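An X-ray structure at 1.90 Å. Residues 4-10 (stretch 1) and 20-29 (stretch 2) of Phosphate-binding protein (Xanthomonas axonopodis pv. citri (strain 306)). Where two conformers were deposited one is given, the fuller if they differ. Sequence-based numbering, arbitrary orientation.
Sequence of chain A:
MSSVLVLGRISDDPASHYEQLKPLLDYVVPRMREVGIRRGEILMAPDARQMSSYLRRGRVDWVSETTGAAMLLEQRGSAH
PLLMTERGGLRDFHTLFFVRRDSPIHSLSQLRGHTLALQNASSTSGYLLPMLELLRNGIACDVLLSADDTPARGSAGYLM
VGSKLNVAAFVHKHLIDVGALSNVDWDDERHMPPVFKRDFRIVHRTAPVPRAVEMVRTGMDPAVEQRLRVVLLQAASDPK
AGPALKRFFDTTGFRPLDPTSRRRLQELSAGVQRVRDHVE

Stretch 1 4-10: VLVLGRI
Stretch 2 (20-29) QLKPLLDYVV

At the apolar centre, Leu7 of the strand lies against Leu21 and Leu25 of the helix. Its CD2 comes within 3.8 Å of Leu21 CB and 3.4 Å of Leu21 O, while its CB rests 3.9 Å from Leu25 CD1. The approach to Leu21 O is a van der Waals contact, since a methyl group offers no useful donor and that oxygen already accepts the helical hydrogen bond from Leu25 N at 3.1 Å. Leu7 has chi1 163° (t) and chi2 61° (p); Leu25 adopts the same tp form, at -176° and 70°, whereas Leu21 is mt, at -60° and 173°. Leu25 also reaches the next inward-facing strand residue: its CD1 is 3.8 Å from Leu5 O and 4.2 Å from Leu5 CD2. Leu5, again tp (-179°, 67°), makes its tightest contact with Val28, CD2 to CG1 at 3.6 Å, with Val28 chi1 at 163° (t).

The backbone sets this pattern. Residues 4-8 form an extended strand, with phi between -104° and -107° and psi from 120° to 140° through Leu7, opening to -146°/-176° at Gly8. Alternation turns the CA-to-CB bonds of Leu5 and Leu7 toward the helix and those of Val4 and Val6 away. The helix enters from earlier in the chain and runs through 20-28, its N-to-C direction at 150° to that of the strand and the axes 8.9 Å apart at closest approach. Register is fixed by CA-CA distances of 6.9 Å for Leu7-Leu25 and 7.2 Å for Leu5-Val29. Because the directions oppose, the strand read from Leu5 to Leu7 meets the helix from Val28 back to Leu21. Helical spacing brings Leu21, Leu25 and Val28 to the strand, while Lys22 and Pro23 point away. The helix is kinked: the N atoms of Gln20, Pro23 and Leu24 lack bonds to the preceding turn, and proline has no amide hydrogen to give. Regular i to i-4 bonding then holds, from Asp26 N to Lys22 O at 2.8 Å and Tyr27 N to Pro23 O at 3.0 Å to Val28 N to Leu24 O at 2.7 Å and Val29 N to Leu25 O at 3.0 Å. On the outward side, Lys22 NZ and Asp26 OD1 form a salt bridge at 3.4 Å.

Beyond the centre, Leu21 CD1 covers the end of the strand, 4.2 Å from Gly8 C and 4.1 Å from Arg9 CG. Arg9 has left the strand with phi/psi -166°/164°; its chi1-chi4 are 62°, 165°, -74° and -172°. The start of the Arg9 side chain rests near Leu21. Arg9 NE donates a hydrogen bond to Ile10 O at 2.8 Å, and Arg9 NH2 adds a weak one to the same Ile10 O at 3.3 Å. At the polar edge, Gln20 OE1 sits near the guanidinium plane, 4.3 Å from Arg9 NH1, too far for a hydrogen bond. None crosses between the stretches; the 414 Å² of buried surface is chiefly apolar packing.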

ATOM      1  N   VAL A   4     -15.051   5.229  21.449  1.00 25.35           N
ATOM      2  CA  VAL A   4     -14.851   5.708  20.124  1.00 27.06           C
ATOM      3  C   VAL A   4     -14.106   4.659  19.290  1.00 24.22           C
ATOM      4  O   VAL A   4     -13.157   4.021  19.788  1.00 22.35           O
ATOM      5  CB  VAL A   4     -13.965   6.969  20.143  1.00 26.57           C
ATOM      6  CG1 VAL A   4     -13.889   7.539  18.758  1.00 29.08           C
ATOM      7  CG2 VAL A   4     -14.502   8.002  21.137  1.00 31.40           C
ATOM      8  N   LEU A   5     -14.533   4.514  18.032  1.00 21.84           N
ATOM      9  CA  LEU A   5     -13.776   3.736  17.017  1.00 20.53           C
ATOM     10  C   LEU A   5     -13.085   4.694  16.067  1.00 20.19           C
ATOM     11  O   LEU A   5     -13.722   5.504  15.425  1.00 20.05           O
ATOM     12  CB  LEU A   5     -14.702   2.816  16.216  1.00 19.80           C
ATOM     13  CG  LEU A   5     -14.051   1.941  15.154  1.00 19.40           C
ATOM     14  CD1 LEU A   5     -13.174   0.923  15.858  1.00 20.41           C
ATOM     15  CD2 LEU A   5     -15.092   1.224  14.304  1.00 20.94           C
ATOM     16  N   VAL A   6     -11.775   4.603  15.996  1.00 19.81           N
ATOM     17  CA  VAL A   6     -10.995   5.484  15.147  1.00 20.51           C
ATOM     18  C   VAL A   6     -10.455   4.729  13.918  1.00 17.66           C
ATOM     19  O   VAL A   6      -9.689   3.781  14.065  1.00 15.39           O
ATOM     20  CB  VAL A   6      -9.810   6.119  15.944  1.00 18.65           C
ATOM     21  CG1 VAL A   6      -9.216   7.201  15.081  1.00 19.72           C
ATOM     22  CG2 VAL A   6     -10.319   6.714  17.251  1.00 18.23           C
ATOM     23  N   LEU A   7     -10.841   5.177  12.732  1.00 17.36           N
ATOM     24  CA  LEU A   7     -10.462   4.533  11.473  1.00 17.17           C
ATOM     25  C   LEU A   7      -9.406   5.415  10.881  1.00 18.47           C
ATOM     26  O   LEU A   7      -9.517   6.659  10.898  1.00 16.02           O
ATOM     27  CB  LEU A   7     -11.639   4.425  10.519  1.00 17.24           C
ATOM     28  CG  LEU A   7     -11.474   4.146   9.014  1.00 17.19           C
ATOM     29  CD1 LEU A   7     -10.806   2.840   8.674  1.00 18.26           C
ATOM     30  CD2 LEU A   7     -12.845   4.215   8.374  1.00 19.08           C
ATOM     31  N   GLY A   8      -8.389   4.788  10.316  1.00 17.65           N
ATOM     32  CA  GLY A   8      -7.342   5.582   9.714  1.00 19.30           C
ATOM     33  C   GLY A   8      -6.744   4.919   8.492  1.00 20.04           C
ATOM     34  O   GLY A   8      -7.177   3.892   8.066  1.00 19.61           O
ATOM     35  N   ARG A   9      -5.722   5.572   7.961  1.00 20.69           N
ATOM     36  CA  ARG A   9      -4.809   5.013   7.008  1.00 22.41           C
ATOM     37  C   ARG A   9      -3.611   5.957   6.945  1.00 21.41           C
ATOM     38  O   ARG A   9      -3.666   7.118   7.364  1.00 19.77           O
ATOM     39  CB  ARG A   9      -5.405   4.889   5.579  1.00 25.23           C
ATOM     40  CG  ARG A   9      -5.806   6.218   4.954  1.00 27.58           C
ATOM     41  CD  ARG A   9      -6.020   6.059   3.454  1.00 32.54           C
ATOM     42  NE  ARG A   9      -4.760   5.915   2.746  1.00 34.55           N
ATOM     43  CZ  ARG A   9      -4.631   5.904   1.421  1.00 41.56           C
ATOM     44  NH1 ARG A   9      -5.695   6.044   0.647  1.00 45.51           N
ATOM     45  NH2 ARG A   9      -3.442   5.734   0.861  1.00 36.20           N
ATOM     46  N   ILE A  10      -2.543   5.438   6.378  1.00 19.98           N
ATOM     47  CA  ILE A  10      -1.409   6.249   6.025  1.00 19.81           C
ATOM     48  C   ILE A  10      -1.807   7.028   4.809  1.00 20.07           C
ATOM     49  O   ILE A  10      -2.288   6.442   3.843  1.00 20.38           O
ATOM     50  CB  ILE A  10      -0.207   5.352   5.691  1.00 20.11           C
ATOM     51  CG1 ILE A  10       0.161   4.447   6.918  1.00 19.49           C
ATOM     52  CG2 ILE A  10       0.978   6.206   5.271  1.00 20.82           C
ATOM     53  CD1 ILE A  10       1.072   3.308   6.534  1.00 20.85           C
ATOM     54  N   GLN A  20     -12.952   9.022   1.706  1.00 25.45           N
ATOM     55  CA  GLN A  20     -12.890   7.595   1.449  1.00 24.35           C
ATOM     56  C   GLN A  20     -13.195   6.733   2.692  1.00 21.93           C
ATOM     57  O   GLN A  20     -13.702   5.628   2.590  1.00 22.50           O
ATOM     58  CB  GLN A  20     -11.505   7.298   0.840  1.00 26.67           C
ATOM     59  CG  GLN A  20     -11.316   8.069  -0.469  1.00 30.34           C
ATOM     60  CD  GLN A  20     -10.493   7.317  -1.497  1.00 34.84           C
ATOM     61  OE1 GLN A  20      -9.252   7.373  -1.467  1.00 37.95           O
ATOM     62  NE2 GLN A  20     -11.178   6.541  -2.386  1.00 33.38           N
ATOM     63  N   LEU A  21     -12.956   7.293   3.875  1.00 22.25           N
ATOM     64  CA  LEU A  21     -13.113   6.601   5.106  1.00 19.67           C
ATOM     65  C   LEU A  21     -14.421   6.889   5.852  1.00 20.98           C
ATOM     66  O   LEU A  21     -14.981   5.988   6.483  1.00 17.31           O
ATOM     67  CB  LEU A  21     -11.936   6.982   6.002  1.00 19.76           C
ATOM     68  CG  LEU A  21     -10.560   6.623   5.415  1.00 18.98           C
ATOM     69  CD1 LEU A  21      -9.534   7.242   6.347  1.00 20.74           C
ATOM     70  CD2 LEU A  21     -10.365   5.124   5.349  1.00 20.38           C
ATOM     71  N   LYS A  22     -14.909   8.126   5.791  0.50 21.53           N
ATOM     72  CA  LYS A  22     -16.034   8.521   6.651  0.50 23.15           C
ATOM     73  C   LYS A  22     -17.297   7.753   6.347  0.50 23.69           C
ATOM     74  O   LYS A  22     -17.964   7.281   7.274  0.50 24.11           O
ATOM     75  CB  LYS A  22     -16.313  10.027   6.588  0.50 24.56           C
ATOM     76  CG  LYS A  22     -17.508  10.459   7.450  0.50 25.29           C
ATOM     77  CD  LYS A  22     -17.240  10.153   8.922  0.50 24.75           C
ATOM     78  CE  LYS A  22     -18.010  11.021   9.924  0.50 25.02           C
ATOM     79  NZ  LYS A  22     -17.514  10.749  11.308  0.50 23.38           N
ATOM     80  N   PRO A  23     -17.649   7.607   5.056  1.00 23.86           N
ATOM     81  CA  PRO A  23     -18.874   6.829   4.780  1.00 22.63           C
ATOM     82  C   PRO A  23     -18.912   5.422   5.398  1.00 24.81           C
ATOM     83  O   PRO A  23     -19.921   5.047   6.007  1.00 22.12           O
ATOM     84  CB  PRO A  23     -18.912   6.757   3.263  1.00 21.94           C
ATOM     85  CG  PRO A  23     -18.160   7.965   2.810  1.00 23.31           C
ATOM     86  CD  PRO A  23     -17.033   8.093   3.792  1.00 24.81           C
ATOM     87  N   LEU A  24     -17.820   4.647   5.292  1.00 23.26           N
ATOM     88  CA  LEU A  24     -17.856   3.293   5.869  1.00 22.14           C
ATOM     89  C   LEU A  24     -17.830   3.342   7.397  1.00 21.30           C
ATOM     90  O   LEU A  24     -18.495   2.508   8.052  1.00 21.13           O
ATOM     91  CB  LEU A  24     -16.722   2.426   5.320  1.00 22.07           C
ATOM     92  CG  LEU A  24     -16.691   0.994   5.832  1.00 23.15           C
ATOM     93  CD1 LEU A  24     -17.975   0.281   5.396  1.00 24.34           C
ATOM     94  CD2 LEU A  24     -15.439   0.239   5.369  1.00 21.99           C
ATOM     95  N   LEU A  25     -17.100   4.307   7.961  1.00 19.49           N
ATOM     96  CA  LEU A  25     -17.084   4.512   9.414  1.00 20.79           C
ATOM     97  C   LEU A  25     -18.487   4.808   9.889  1.00 21.49           C
ATOM     98  O   LEU A  25     -18.916   4.234  10.857  1.00 20.38           O
ATOM     99  CB  LEU A  25     -16.159   5.636   9.811  1.00 21.09           C
ATOM    100  CG  LEU A  25     -15.984   5.897  11.288  1.00 23.29           C
ATOM    101  CD1 LEU A  25     -15.206   4.778  11.989  1.00 22.26           C
ATOM    102  CD2 LEU A  25     -15.353   7.265  11.499  1.00 25.62           C
ATOM    103  N   ASP A  26     -19.213   5.662   9.169  1.00 21.69           N
ATOM    104  CA  ASP A  26     -20.641   5.959   9.483  1.00 23.27           C
ATOM    105  C   ASP A  26     -21.557   4.766   9.355  1.00 22.87           C
ATOM    106  O   ASP A  26     -22.483   4.649  10.117  1.00 24.81           O
ATOM    107  CB  ASP A  26     -21.173   7.112   8.669  1.00 22.93           C
ATOM    108  CG  ASP A  26     -20.522   8.434   9.061  1.00 25.26           C
ATOM    109  OD1 ASP A  26     -19.772   8.469  10.043  1.00 30.43           O
ATOM    110  OD2 ASP A  26     -20.740   9.431   8.402  1.00 28.44           O
ATOM    111  N   TYR A  27     -21.252   3.867   8.452  1.00 24.45           N
ATOM    112  CA  TYR A  27     -21.946   2.579   8.373  1.00 25.49           C
ATOM    113  C   TYR A  27     -21.569   1.648   9.554  1.00 25.88           C
ATOM    114  O   TYR A  27     -22.449   1.011  10.185  1.00 26.70           O
ATOM    115  CB  TYR A  27     -21.647   1.941   7.019  1.00 26.21           C
ATOM    116  CG  TYR A  27     -22.227   0.584   6.895  1.00 26.95           C
ATOM    117  CD1 TYR A  27     -21.503  -0.524   7.329  1.00 28.27           C
ATOM    118  CD2 TYR A  27     -23.514   0.392   6.380  1.00 26.86           C
ATOM    119  CE1 TYR A  27     -22.033  -1.795   7.253  1.00 29.27           C
ATOM    120  CE2 TYR A  27     -24.043  -0.885   6.280  1.00 26.74           C
ATOM    121  CZ  TYR A  27     -23.295  -1.969   6.715  1.00 26.34           C
ATOM    122  OH  TYR A  27     -23.742  -3.260   6.661  1.00 29.18           O
ATOM    123  N   VAL A  28     -20.283   1.595   9.893  1.00 21.53           N
ATOM    124  CA  VAL A  28     -19.803   0.637  10.912  1.00 22.24           C
ATOM    125  C   VAL A  28     -20.278   0.990  12.350  1.00 22.86           C
ATOM    126  O   VAL A  28     -20.770   0.138  13.100  1.00 22.33           O
ATOM    127  CB  VAL A  28     -18.262   0.550  10.834  1.00 19.44           C
ATOM    128  CG1 VAL A  28     -17.629  -0.067  12.049  1.00 17.83           C
ATOM    129  CG2 VAL A  28     -17.894  -0.221   9.562  1.00 20.75           C
ATOM    130  N   VAL A  29     -20.125   2.257  12.699  1.00 20.88           N
ATOM    131  CA  VAL A  29     -20.280   2.739  14.093  1.00 21.47           C
ATOM    132  C   VAL A  29     -21.609   2.353  14.713  1.00 20.43           C
ATOM    133  O   VAL A  29     -21.633   1.680  15.773  1.00 19.68           O
ATOM    134  CB  VAL A  29     -19.921   4.243  14.225  1.00 22.54           C
ATOM    135  CG1 VAL A  29     -20.379   4.899  15.565  1.00 22.61           C
ATOM    136  CG2 VAL A  29     -18.422   4.425  14.096  1.00 22.94           C
TER